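PDB 4LQC: TcpB, which is a Brucella melitensis protein carrying a Toll/interleukin-1 receptor (TIR) domain, the fold shared with many receptors and adaptors of innate immune signalling. Local coordinates for residues 15-20 and 64-69; 70-75 and 79-84; 118-123 and 132-137. The protein carries 2 engineered substitutions. All blocks are in the same frame, centred on the assembly; numbering follows the deposited sequence.

Contact 1: 15-20 and 64-69; sequences IEDKEA and IVVLSE. Engineered in segment 15-20: Ile15 (natural residue Ser).
The flat carboxylate of Asp17 has Val66 CG1 standing over one face, 4.4 Å from OD2, and turns OD2 toward the hydroxyl of Ser68. Ser68 OG donates to Asp17 OD2 at 2.5 Å, a very short separation whose exact value should not be pressed. The oxygen is approached at a CG-OD2...OG angle of about 128°, and Ser68 OG stays within half an ångström of the carboxylate plane. A water donates to Val66 O at 3.1 Å; its approach to Asp17 OD2 is implausibly short, and that second link is therefore doubtful. In the parallel sheet of the TIR fold, the contact joins the turn that follows strand 7-14 and leads into helix 18-31 to the C-terminal part of the neighbouring strand 60-68. Ser68 is also the N-cap of the next helix: with OG between the backbone N and the carbonyl carbon (chi1 72°), the hydroxyl can accept from Phe71 N while donating a hydrogen bond to Asp17. Nearby, Phe21 and Val22 of helix 18-31 pack on Val66, and His70 touches Asp17.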
ATOM      1  N   ILE B  15       8.131  -6.793 -13.765  1.00 43.22           N
ATOM      2  CA  ILE B  15       8.640  -5.809 -14.710  1.00 41.80           C
ATOM      3  C   ILE B  15       7.909  -4.476 -14.598  1.00 44.23           C
ATOM      4  O   ILE B  15       8.515  -3.419 -14.751  1.00 46.42           O
ATOM      5  CB  ILE B  15       8.575  -6.305 -16.167  1.00 51.52           C
ATOM      6  CG1 ILE B  15       9.067  -5.199 -17.114  1.00 48.46           C
ATOM      7  CG2 ILE B  15       7.162  -6.762 -16.518  1.00 46.97           C
ATOM      8  CD1 ILE B  15       9.162  -5.616 -18.562  1.00 50.98           C
ATOM      9  N   GLU B  16       6.616  -4.526 -14.295  1.00 44.59           N
ATOM     10  CA  GLU B  16       5.793  -3.325 -14.245  1.00 41.87           C
ATOM     11  C   GLU B  16       6.308  -2.346 -13.207  1.00 45.97           C
ATOM     12  O   GLU B  16       6.052  -1.146 -13.299  1.00 44.05           O
ATOM     13  CB  GLU B  16       4.334  -3.680 -13.949  1.00 35.73           C
ATOM     14  CG  GLU B  16       3.601  -4.352 -15.104  1.00 35.74           C
ATOM     15  CD  GLU B  16       3.719  -5.864 -15.078  1.00 48.49           C
ATOM     16  OE1 GLU B  16       4.391  -6.408 -14.165  1.00 47.93           O
ATOM     17  OE2 GLU B  16       3.135  -6.528 -15.968  1.00 53.03           O
ATOM     18  N   ASP B  17       7.031  -2.872 -12.218  1.00 46.69           N
ATOM     19  CA  ASP B  17       7.603  -2.067 -11.139  1.00 43.47           C
ATOM     20  C   ASP B  17       9.026  -1.614 -11.456  1.00 42.25           C
ATOM     21  O   ASP B  17       9.594  -0.798 -10.727  1.00 44.21           O
ATOM     22  CB  ASP B  17       7.660  -2.890  -9.850  1.00 42.36           C
ATOM     23  CG  ASP B  17       6.298  -3.158  -9.260  1.00 46.10           C
ATOM     24  OD1 ASP B  17       5.517  -2.193  -9.075  1.00 47.40           O
ATOM     25  OD2 ASP B  17       6.012  -4.343  -8.971  1.00 41.29           O
ATOM     26  N   LYS B  18       9.597  -2.155 -12.529  1.00 45.14           N
ATOM     27  CA  LYS B  18      11.037  -2.061 -12.780  1.00 43.79           C
ATOM     28  C   LYS B  18      11.555  -0.648 -12.914  1.00 48.48           C
ATOM     29  O   LYS B  18      12.625  -0.319 -12.384  1.00 52.41           O
ATOM     30  CB  LYS B  18      11.425  -2.850 -14.027  1.00 46.57           C
ATOM     31  CG  LYS B  18      12.920  -2.918 -14.279  1.00 44.81           C
ATOM     32  CD  LYS B  18      13.225  -3.862 -15.414  1.00 38.44           C
ATOM     33  CE  LYS B  18      14.729  -4.033 -15.573  1.00 49.84           C
ATOM     34  NZ  LYS B  18      15.159  -5.469 -15.557  1.00 49.95           N
ATOM     35  N   GLU B  19      10.820   0.202 -13.620  1.00 46.50           N
ATOM     36  CA  GLU B  19      11.348   1.540 -13.873  1.00 54.05           C
ATOM     37  C   GLU B  19      10.733   2.586 -12.948  1.00 51.46           C
ATOM     38  O   GLU B  19      11.018   3.777 -13.065  1.00 44.36           O
ATOM     39  CB  GLU B  19      11.256   1.910 -15.362  1.00 48.16           C
ATOM     40  CG  GLU B  19      12.472   1.416 -16.152  1.00 56.98           C
ATOM     41  CD  GLU B  19      12.168   1.063 -17.600  1.00 59.22           C
ATOM     42  OE1 GLU B  19      11.067   1.394 -18.091  1.00 62.80           O
ATOM     43  OE2 GLU B  19      13.038   0.440 -18.247  1.00 63.01           O
ATOM     44  N   ALA B  20       9.922   2.120 -12.002  1.00 46.57           N
ATOM     45  CA  ALA B  20       9.363   3.013 -10.992  1.00 42.50           C
ATOM     46  C   ALA B  20      10.070   2.811  -9.647  1.00 43.36           C
ATOM     47  O   ALA B  20      11.247   3.149  -9.511  1.00 44.56           O
ATOM     48  CB  ALA B  20       7.868   2.815 -10.863  1.00 39.84           C
ATOM     49  N   ILE B  64      15.747  -9.070  -1.767  1.00 36.91           N
ATOM     50  CA  ILE B  64      14.614  -8.171  -1.669  1.00 36.72           C
ATOM     51  C   ILE B  64      13.579  -8.632  -2.679  1.00 34.72           C
ATOM     52  O   ILE B  64      13.892  -8.884  -3.842  1.00 37.63           O
ATOM     53  CB  ILE B  64      15.013  -6.716  -1.994  1.00 37.03           C
ATOM     54  CG1 ILE B  64      16.121  -6.230  -1.050  1.00 34.54           C
ATOM     55  CG2 ILE B  64      13.814  -5.796  -1.874  1.00 31.58           C
ATOM     56  CD1 ILE B  64      16.655  -4.850  -1.403  1.00 36.03           C
ATOM     57  N   VAL B  65      12.346  -8.767  -2.231  1.00 32.82           N
ATOM     58  CA  VAL B  65      11.250  -9.082  -3.129  1.00 32.61           C
ATOM     59  C   VAL B  65      10.223  -7.962  -3.007  1.00 34.19           C
ATOM     60  O   VAL B  65       9.665  -7.723  -1.933  1.00 32.76           O
ATOM     61  CB  VAL B  65      10.579 -10.390  -2.744  1.00 30.39           C
ATOM     62  CG1 VAL B  65       9.615 -10.811  -3.830  1.00 34.31           C
ATOM     63  CG2 VAL B  65      11.618 -11.471  -2.510  1.00 33.26           C
ATOM     64  N   VAL B  66       9.994  -7.263  -4.108  1.00 31.94           N
ATOM     65  CA  VAL B  66       9.020  -6.193  -4.136  1.00 29.61           C
ATOM     66  C   VAL B  66       7.613  -6.769  -4.287  1.00 30.83           C
ATOM     67  O   VAL B  66       7.194  -7.124  -5.392  1.00 32.04           O
ATOM     68  CB  VAL B  66       9.335  -5.244  -5.290  1.00 29.84           C
ATOM     69  CG1 VAL B  66       8.421  -4.017  -5.248  1.00 29.30           C
ATOM     70  CG2 VAL B  66      10.779  -4.836  -5.203  1.00 29.03           C
ATOM     71  N   LEU B  67       6.897  -6.859  -3.167  1.00 31.05           N
ATOM     72  CA  LEU B  67       5.542  -7.393  -3.123  1.00 30.61           C
ATOM     73  C   LEU B  67       4.483  -6.387  -3.545  1.00 31.07           C
ATOM     74  O   LEU B  67       4.000  -5.615  -2.731  1.00 32.53           O
ATOM     75  CB  LEU B  67       5.224  -7.840  -1.705  1.00 32.18           C
ATOM     76  CG  LEU B  67       6.024  -9.032  -1.181  1.00 32.64           C
ATOM     77  CD1 LEU B  67       5.382  -9.493   0.135  1.00 34.67           C
ATOM     78  CD2 LEU B  67       6.020 -10.146  -2.208  1.00 30.45           C
ATOM     79  N   SER B  68       4.111  -6.405  -4.819  1.00 35.49           N
ATOM     80  CA  SER B  68       3.151  -5.455  -5.337  1.00 33.77           C
ATOM     81  C   SER B  68       2.069  -6.192  -6.073  1.00 33.54           C
ATOM     82  O   SER B  68       2.149  -7.397  -6.258  1.00 41.99           O
ATOM     83  CB  SER B  68       3.817  -4.490  -6.312  1.00 34.26           C
ATOM     84  OG  SER B  68       4.127  -5.139  -7.538  1.00 35.48           O
ATOM     85  N   GLU B  69       1.057  -5.451  -6.509  1.00 39.03           N
ATOM     86  CA  GLU B  69      -0.030  -6.011  -7.297  1.00 39.10           C
ATOM     87  C   GLU B  69       0.514  -6.740  -8.535  1.00 36.94           C
ATOM     88  O   GLU B  69       0.090  -7.851  -8.856  1.00 38.15           O
ATOM     89  CB  GLU B  69      -0.991  -4.889  -7.697  1.00 42.04           C
ATOM     90  CG  GLU B  69      -2.352  -5.367  -8.145  1.00 43.99           C
ATOM     91  CD  GLU B  69      -3.172  -4.261  -8.778  1.00 47.96           C
ATOM     92  OE1 GLU B  69      -2.684  -3.111  -8.828  1.00 52.94           O
ATOM     93  OE2 GLU B  69      -4.308  -4.541  -9.228  1.00 57.12           O
TER
HETATM   94  O   HOH W   1       7.512  -6.112  -8.332  1.00 37.80           O

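Contact 2: 70-75 and 79-84; sequences HFFSKQ and RELDGL
Purely apolar packing joins Phe71 and Phe72 to Leu81 and Leu84, in the helical connection that follows strand 60-68; no hydrogen bond passes between the segments. Leu81 carries most of it by splitting its branches between the two rings. Its CD2 meets the edge of Phe71, near the ring plane, at 3.8 Å from CE2, while its CD1 comes to the edge of Phe72, 4.1 Å from CD1 of that ring. Leu84 CD1 adds a looser contact, 4.4 Å from Phe71 CZ. The rings are placed by different first torsions: Phe71 has CG anti to the backbone N (180°), Phe72 has it beside that N (-66°). Phe71 CD2 sits 3.9 Å above one face of Phe72, offset toward the rim. Both segments belong to the helical crossover between the parallel strands 60-68 and 95-100 of the TIR fold. A type I beta turn from Phe72 to Gln75, with Gln75 N bonded to Phe72 O at 2.9 Å, lies between the two helices. Phe110 stacks on Phe72, and Leu49 of helix 49-57 touches both Phe71 and Leu81. Val65 and Leu67 of strand 60-68 touch Phe71 and Phe72 respectively.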
ATOM      1  N   HIS B  70       1.483  -6.133  -9.211  1.00 39.64           N
ATOM      2  CA  HIS B  70       2.054  -6.747 -10.414  1.00 38.00           C
ATOM      3  C   HIS B  70       2.880  -7.972 -10.084  1.00 36.19           C
ATOM      4  O   HIS B  70       3.061  -8.860 -10.922  1.00 39.00           O
ATOM      5  CB  HIS B  70       2.891  -5.724 -11.166  1.00 43.02           C
ATOM      6  CG  HIS B  70       2.183  -4.427 -11.358  1.00 44.15           C
ATOM      7  ND1 HIS B  70       1.171  -4.265 -12.282  1.00 45.65           N
ATOM      8  CD2 HIS B  70       2.304  -3.241 -10.718  1.00 44.05           C
ATOM      9  CE1 HIS B  70       0.711  -3.030 -12.211  1.00 44.02           C
ATOM     10  NE2 HIS B  70       1.382  -2.389 -11.270  1.00 47.49           N
ATOM     11  N   PHE B  71       3.384  -8.029  -8.858  1.00 37.38           N
ATOM     12  CA  PHE B  71       4.085  -9.218  -8.425  1.00 34.46           C
ATOM     13  C   PHE B  71       3.092 -10.373  -8.319  1.00 36.62           C
ATOM     14  O   PHE B  71       3.232 -11.393  -8.993  1.00 35.17           O
ATOM     15  CB  PHE B  71       4.794  -8.994  -7.095  1.00 32.17           C
ATOM     16  CG  PHE B  71       5.536 -10.212  -6.605  1.00 37.54           C
ATOM     17  CD1 PHE B  71       6.787 -10.517  -7.111  1.00 34.02           C
ATOM     18  CD2 PHE B  71       4.977 -11.057  -5.648  1.00 31.86           C
ATOM     19  CE1 PHE B  71       7.474 -11.647  -6.682  1.00 35.74           C
ATOM     20  CE2 PHE B  71       5.666 -12.161  -5.213  1.00 36.83           C
ATOM     21  CZ  PHE B  71       6.925 -12.459  -5.736  1.00 32.70           C
ATOM     22  N   PHE B  72       2.072 -10.207  -7.490  1.00 36.64           N
ATOM     23  CA  PHE B  72       1.126 -11.301  -7.265  1.00 34.46           C
ATOM     24  C   PHE B  72       0.339 -11.658  -8.525  1.00 37.66           C
ATOM     25  O   PHE B  72      -0.070 -12.806  -8.687  1.00 41.34           O
ATOM     26  CB  PHE B  72       0.160 -10.967  -6.141  1.00 30.20           C
ATOM     27  CG  PHE B  72       0.807 -10.853  -4.795  1.00 32.49           C
ATOM     28  CD1 PHE B  72       1.404 -11.948  -4.204  1.00 28.67           C
ATOM     29  CD2 PHE B  72       0.780  -9.650  -4.100  1.00 35.13           C
ATOM     30  CE1 PHE B  72       1.992 -11.847  -2.952  1.00 30.48           C
ATOM     31  CE2 PHE B  72       1.357  -9.542  -2.847  1.00 33.69           C
ATOM     32  CZ  PHE B  72       1.970 -10.640  -2.275  1.00 33.21           C
ATOM     33  N   SER B  73       0.149 -10.690  -9.423  1.00 38.87           N
ATOM     34  CA  SER B  73      -0.621 -10.932 -10.647  1.00 37.93           C
ATOM     35  C   SER B  73       0.029 -11.993 -11.532  1.00 40.01           C
ATOM     36  O   SER B  73      -0.637 -12.576 -12.384  1.00 41.55           O
ATOM     37  CB  SER B  73      -0.814  -9.651 -11.449  1.00 36.64           C
ATOM     38  OG  SER B  73       0.365  -9.325 -12.159  1.00 44.31           O
ATOM     39  N   LYS B  74       1.319 -12.249 -11.324  1.00 37.94           N
ATOM     40  CA  LYS B  74       2.030 -13.261 -12.097  1.00 40.72           C
ATOM     41  C   LYS B  74       1.531 -14.658 -11.729  1.00 39.92           C
ATOM     42  O   LYS B  74       1.898 -15.627 -12.368  1.00 36.28           O
ATOM     43  CB  LYS B  74       3.545 -13.188 -11.868  1.00 39.96           C
ATOM     44  CG  LYS B  74       4.179 -11.824 -12.080  1.00 40.53           C
ATOM     45  CD  LYS B  74       4.056 -11.343 -13.526  1.00 40.61           C
ATOM     46  CE  LYS B  74       4.191  -9.822 -13.611  1.00 42.66           C
ATOM     47  NZ  LYS B  74       4.050  -9.320 -15.006  1.00 50.69           N
ATOM     48  N   GLN B  75       0.699 -14.745 -10.694  1.00 44.23           N
ATOM     49  CA  GLN B  75       0.116 -16.010 -10.270  1.00 42.00           C
ATOM     50  C   GLN B  75       1.182 -17.055  -9.933  1.00 43.08           C
ATOM     51  O   GLN B  75       1.247 -18.108 -10.572  1.00 40.32           O
ATOM     52  CB  GLN B  75      -0.843 -16.553 -11.340  1.00 42.96           C
ATOM     53  CG  GLN B  75      -2.142 -15.745 -11.505  1.00 53.57           C
ATOM     54  CD  GLN B  75      -3.117 -16.394 -12.494  1.00 69.25           C
ATOM     55  OE1 GLN B  75      -2.704 -17.036 -13.469  1.00 72.27           O
ATOM     56  NE2 GLN B  75      -4.415 -16.237 -12.238  1.00 69.69           N
ATOM     57  N   ARG B  79       3.055 -22.327  -2.668  1.00 36.84           N
ATOM     58  CA  ARG B  79       4.115 -22.817  -1.787  1.00 33.91           C
ATOM     59  C   ARG B  79       5.410 -22.056  -1.956  1.00 35.40           C
ATOM     60  O   ARG B  79       6.241 -22.014  -1.042  1.00 37.61           O
ATOM     61  CB  ARG B  79       4.385 -24.309  -2.023  1.00 34.08           C
ATOM     62  CG  ARG B  79       4.635 -24.728  -3.468  1.00 37.11           C
ATOM     63  CD  ARG B  79       4.877 -26.247  -3.559  1.00 30.26           C
ATOM     64  NE  ARG B  79       5.211 -26.675  -4.916  1.00 37.63           N
ATOM     65  CZ  ARG B  79       5.171 -27.937  -5.346  1.00 41.39           C
ATOM     66  NH1 ARG B  79       4.791 -28.922  -4.536  1.00 40.87           N
ATOM     67  NH2 ARG B  79       5.504 -28.210  -6.601  1.00 34.95           N
ATOM     68  N   GLU B  80       5.603 -21.499  -3.145  1.00 34.44           N
ATOM     69  CA  GLU B  80       6.768 -20.686  -3.428  1.00 33.96           C
ATOM     70  C   GLU B  80       6.609 -19.296  -2.807  1.00 33.45           C
ATOM     71  O   GLU B  80       7.599 -18.658  -2.459  1.00 33.44           O
ATOM     72  CB  GLU B  80       7.015 -20.624  -4.938  1.00 33.55           C
ATOM     73  CG  GLU B  80       7.456 -21.989  -5.526  1.00 40.66           C
ATOM     74  CD  GLU B  80       8.008 -21.898  -6.947  1.00 39.99           C
ATOM     75  OE1 GLU B  80       7.909 -22.900  -7.673  1.00 40.23           O
ATOM     76  OE2 GLU B  80       8.532 -20.824  -7.345  1.00 41.37           O
ATOM     77  N   LEU B  81       5.366 -18.840  -2.653  1.00 31.68           N
ATOM     78  CA  LEU B  81       5.100 -17.591  -1.915  1.00 38.72           C
ATOM     79  C   LEU B  81       5.323 -17.819  -0.425  1.00 35.97           C
ATOM     80  O   LEU B  81       6.036 -17.064   0.245  1.00 30.42           O
ATOM     81  CB  LEU B  81       3.665 -17.098  -2.129  1.00 32.42           C
ATOM     82  CG  LEU B  81       3.299 -16.508  -3.489  1.00 35.66           C
ATOM     83  CD1 LEU B  81       1.880 -15.979  -3.431  1.00 39.79           C
ATOM     84  CD2 LEU B  81       4.271 -15.388  -3.888  1.00 35.57           C
ATOM     85  N   ASP B  82       4.700 -18.878   0.082  1.00 37.53           N
ATOM     86  CA  ASP B  82       4.878 -19.279   1.464  1.00 36.01           C
ATOM     87  C   ASP B  82       6.346 -19.543   1.770  1.00 39.23           C
ATOM     88  O   ASP B  82       6.781 -19.335   2.907  1.00 40.79           O
ATOM     89  CB  ASP B  82       4.056 -20.529   1.766  1.00 31.02           C
ATOM     90  CG  ASP B  82       2.570 -20.293   1.631  1.00 40.10           C
ATOM     91  OD1 ASP B  82       2.152 -19.110   1.542  1.00 42.47           O
ATOM     92  OD2 ASP B  82       1.813 -21.289   1.633  1.00 37.68           O
ATOM     93  N   GLY B  83       7.095 -19.998   0.757  1.00 38.24           N
ATOM     94  CA  GLY B  83       8.512 -20.307   0.894  1.00 35.34           C
ATOM     95  C   GLY B  83       9.399 -19.094   1.142  1.00 37.43           C
ATOM     96  O   GLY B  83      10.448 -19.198   1.777  1.00 39.27           O
ATOM     97  N   LEU B  84       8.973 -17.938   0.646  1.00 37.58           N
ATOM     98  CA  LEU B  84       9.691 -16.689   0.858  1.00 37.71           C
ATOM     99  C   LEU B  84       9.829 -16.379   2.351  1.00 43.04           C
ATOM    100  O   LEU B  84      10.714 -15.621   2.759  1.00 41.23           O
ATOM    101  CB  LEU B  84       8.941 -15.545   0.163  1.00 36.29           C
ATOM    102  CG  LEU B  84       8.863 -15.647  -1.364  1.00 37.92           C
ATOM    103  CD1 LEU B  84       8.189 -14.423  -1.953  1.00 38.34           C
ATOM    104  CD2 LEU B  84      10.248 -15.821  -1.972  1.00 37.03           C
TER

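Contact 3: 118-123 and 132-137; sequences VALNTS and KELHSL
Leu120, on the outermost strand of the sheet within this chain, packs against Leu134 and Glu133 of the helix that follows it, the last strand-helix unit of the TIR fold. The two methyl branches of Leu120 divide the work. CD1 meets CD2 of Leu134 at 3.6 Å, with Leu134 CG next at 4.0 Å, the side chains crossing at a slant. CD2 lies against the end of Glu133, 3.8 Å from OE2 and 4.0 Å from CD. Here the two chains run past each other in opposite directions, and the approach is van der Waals contact with a carboxylate whose other oxygen, OE1, makes a salt bridge to Lys125. Glu133 attains this position with CG anti to its backbone nitrogen (chi1 -173°) and a bend at chi2, which brings its carboxylate alongside Leu120 CD2. Leu134 is buried, and Leu25 and Leu29 of helix 18-31 and Ile64 of strand 60-68 also touch it.

Just beyond Leu120, Asn121 forms an Asx turn: its OD1 accepts from Ser123 N at 2.9 Å, with a fairly straight N-H...O angle of 160°. Ser123 OG donates to the same oxygen at 2.8 Å, from well above the carbonyl plane and on the same face as the nitrogen. Two bonds thus fix the rotation of the amide and direct Asn121 ND2 to Ser123 OG of the second subunit, a bond that the second subunit returns. The residues after Leu120 thus bond to the second subunit, while Leu120 packs on the helix. Helices 127-136 and 18-31 packed together on one face of a 2-1-3-4-5 parallel sheet are characteristic of the flavodoxin-like, doubly wound architecture of TIR domains.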
ATOM      1  N   VAL B 118       6.187  -9.754   9.122  1.00 54.48           N
ATOM      2  CA  VAL B 118       6.502  -8.337   9.196  1.00 50.54           C
ATOM      3  C   VAL B 118       7.546  -7.982   8.152  1.00 49.47           C
ATOM      4  O   VAL B 118       8.538  -8.693   7.988  1.00 46.99           O
ATOM      5  CB  VAL B 118       7.031  -7.955  10.579  1.00 51.98           C
ATOM      6  CG1 VAL B 118       7.271  -6.454  10.649  1.00 53.99           C
ATOM      7  CG2 VAL B 118       6.045  -8.378  11.644  1.00 51.17           C
ATOM      8  N   ALA B 119       7.308  -6.880   7.446  1.00 44.43           N
ATOM      9  CA  ALA B 119       8.186  -6.468   6.373  1.00 39.27           C
ATOM     10  C   ALA B 119       8.175  -4.958   6.176  1.00 39.57           C
ATOM     11  O   ALA B 119       7.378  -4.242   6.770  1.00 40.78           O
ATOM     12  CB  ALA B 119       7.798  -7.168   5.089  1.00 38.79           C
ATOM     13  N   LEU B 120       9.081  -4.484   5.336  1.00 38.78           N
ATOM     14  CA  LEU B 120       9.122  -3.079   4.981  1.00 38.72           C
ATOM     15  C   LEU B 120       7.886  -2.763   4.145  1.00 30.05           C
ATOM     16  O   LEU B 120       7.334  -3.642   3.491  1.00 33.51           O
ATOM     17  CB  LEU B 120      10.409  -2.789   4.203  1.00 36.74           C
ATOM     18  CG  LEU B 120      11.706  -3.087   4.949  1.00 34.48           C
ATOM     19  CD1 LEU B 120      12.833  -3.393   3.983  1.00 33.94           C
ATOM     20  CD2 LEU B 120      12.060  -1.880   5.797  1.00 38.16           C
ATOM     21  N   ASN B 121       7.465  -1.512   4.171  1.00 31.99           N
ATOM     22  CA  ASN B 121       6.214  -1.082   3.566  1.00 33.06           C
ATOM     23  C   ASN B 121       6.443   0.351   3.085  1.00 32.27           C
ATOM     24  O   ASN B 121       6.790   1.224   3.876  1.00 32.26           O
ATOM     25  CB  ASN B 121       5.088  -1.153   4.623  1.00 32.51           C
ATOM     26  CG  ASN B 121       3.694  -0.830   4.060  1.00 34.48           C
ATOM     27  OD1 ASN B 121       3.540  -0.015   3.139  1.00 35.62           O
ATOM     28  ND2 ASN B 121       2.669  -1.453   4.640  1.00 35.64           N
ATOM     29  N   THR B 122       6.264   0.590   1.787  1.00 32.54           N
ATOM     30  CA  THR B 122       6.539   1.909   1.210  1.00 35.54           C
ATOM     31  C   THR B 122       5.539   2.993   1.595  1.00 38.94           C
ATOM     32  O   THR B 122       5.772   4.184   1.326  1.00 36.60           O
ATOM     33  CB  THR B 122       6.606   1.856  -0.325  1.00 33.53           C
ATOM     34  OG1 THR B 122       5.371   1.329  -0.837  1.00 28.16           O
ATOM     35  CG2 THR B 122       7.771   0.984  -0.765  1.00 29.14           C
ATOM     36  N   SER B 123       4.426   2.597   2.207  1.00 35.22           N
ATOM     37  CA  SER B 123       3.441   3.579   2.639  1.00 31.34           C
ATOM     38  C   SER B 123       3.799   4.134   4.018  1.00 30.98           C
ATOM     39  O   SER B 123       3.234   5.135   4.457  1.00 34.59           O
ATOM     40  CB  SER B 123       2.041   2.968   2.650  1.00 33.80           C
ATOM     41  OG  SER B 123       1.870   2.106   3.758  1.00 34.19           O
ATOM     42  N   LYS B 132      18.237   3.245   3.764  1.00 41.08           N
ATOM     43  CA  LYS B 132      19.053   3.313   4.977  1.00 43.47           C
ATOM     44  C   LYS B 132      18.917   2.046   5.816  1.00 43.70           C
ATOM     45  O   LYS B 132      19.913   1.462   6.255  1.00 46.25           O
ATOM     46  CB  LYS B 132      18.664   4.534   5.824  1.00 36.69           C
ATOM     47  CG  LYS B 132      18.901   5.845   5.127  1.00 52.36           C
ATOM     48  CD  LYS B 132      18.727   7.059   6.062  1.00 61.92           C
ATOM     49  CE  LYS B 132      19.115   8.372   5.344  1.00 59.27           C
ATOM     50  NZ  LYS B 132      18.463   9.604   5.919  1.00 49.91           N
ATOM     51  N   GLU B 133      17.676   1.622   6.025  1.00 44.60           N
ATOM     52  CA  GLU B 133      17.386   0.450   6.832  1.00 40.62           C
ATOM     53  C   GLU B 133      17.965  -0.817   6.235  1.00 44.66           C
ATOM     54  O   GLU B 133      18.542  -1.646   6.948  1.00 47.94           O
ATOM     55  CB  GLU B 133      15.884   0.296   6.982  1.00 41.94           C
ATOM     56  CG  GLU B 133      15.477  -0.796   7.933  1.00 49.13           C
ATOM     57  CD  GLU B 133      14.283  -0.391   8.747  1.00 53.04           C
ATOM     58  OE1 GLU B 133      14.056   0.829   8.870  1.00 54.32           O
ATOM     59  OE2 GLU B 133      13.571  -1.277   9.262  1.00 56.77           O
ATOM     60  N   LEU B 134      17.795  -0.984   4.928  1.00 42.57           N
ATOM     61  CA  LEU B 134      18.356  -2.141   4.246  1.00 39.08           C
ATOM     62  C   LEU B 134      19.869  -2.078   4.332  1.00 45.14           C
ATOM     63  O   LEU B 134      20.520  -3.093   4.585  1.00 46.35           O
ATOM     64  CB  LEU B 134      17.909  -2.164   2.785  1.00 38.47           C
ATOM     65  CG  LEU B 134      16.438  -2.497   2.557  1.00 36.99           C
ATOM     66  CD1 LEU B 134      16.023  -2.159   1.133  1.00 35.75           C
ATOM     67  CD2 LEU B 134      16.227  -3.976   2.833  1.00 34.62           C
ATOM     68  N   HIS B 135      20.421  -0.878   4.128  1.00 43.82           N
ATOM     69  CA  HIS B 135      21.866  -0.669   4.172  1.00 46.57           C
ATOM     70  C   HIS B 135      22.468  -1.082   5.515  1.00 45.88           C
ATOM     71  O   HIS B 135      23.578  -1.618   5.565  1.00 47.50           O
ATOM     72  CB  HIS B 135      22.216   0.787   3.856  1.00 43.58           C
ATOM     73  CG  HIS B 135      23.678   1.096   3.965  1.00 43.55           C
ATOM     74  ND1 HIS B 135      24.572   0.849   2.943  1.00 43.55           N
ATOM     75  CD2 HIS B 135      24.403   1.643   4.971  1.00 47.06           C
ATOM     76  CE1 HIS B 135      25.782   1.227   3.315  1.00 42.28           C
ATOM     77  NE2 HIS B 135      25.708   1.707   4.545  1.00 44.27           N
ATOM     78  N   SER B 136      21.729  -0.847   6.595  1.00 43.12           N
ATOM     79  CA  SER B 136      22.170  -1.263   7.922  1.00 45.00           C
ATOM     80  C   SER B 136      22.465  -2.754   8.052  1.00 48.98           C
ATOM     81  O   SER B 136      23.322  -3.142   8.845  1.00 51.32           O
ATOM     82  CB  SER B 136      21.148  -0.870   8.976  1.00 45.41           C
ATOM     83  OG  SER B 136      21.398   0.450   9.412  1.00 57.05           O
ATOM     84  N   LEU B 137      21.762  -3.587   7.285  1.00 48.54           N
ATOM     85  CA  LEU B 137      21.972  -5.037   7.333  1.00 47.25           C
ATOM     86  C   LEU B 137      23.317  -5.474   6.757  1.00 48.51           C
ATOM     87  O   LEU B 137      23.805  -6.562   7.063  1.00 51.04           O
ATOM     88  CB  LEU B 137      20.866  -5.778   6.586  1.00 47.41           C
ATOM     89  CG  LEU B 137      19.437  -5.670   7.105  1.00 49.24           C
ATOM     90  CD1 LEU B 137      18.590  -6.724   6.422  1.00 48.75           C
ATOM     91  CD2 LEU B 137      19.400  -5.832   8.613  1.00 51.46           C
TER

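From the N terminus, contact 1 ties the turn after strand 7-14 to strand 60-68, closing the longest loop: 43 intervening residues holding the rest of helix 18-31, strand 36-43, helix 49-57 and the start of strand 60-68. Contact 2 begins at the very next residue and ties helix 69-72 to helix 78-83, with three residues between its segments. Contact 3 ties strand 120-121 to helix 127-136, with eight between, most of them in that helix. All lie in series, none nested or crossed. Glu16 OE1 and Lys74 NZ (3.1 Å) bridge contacts 1 and 2; Ile64 CD1 and Leu134 CD1 (3.8 Å) join contacts 1 and 3. Contacts 2 and 3 do not touch.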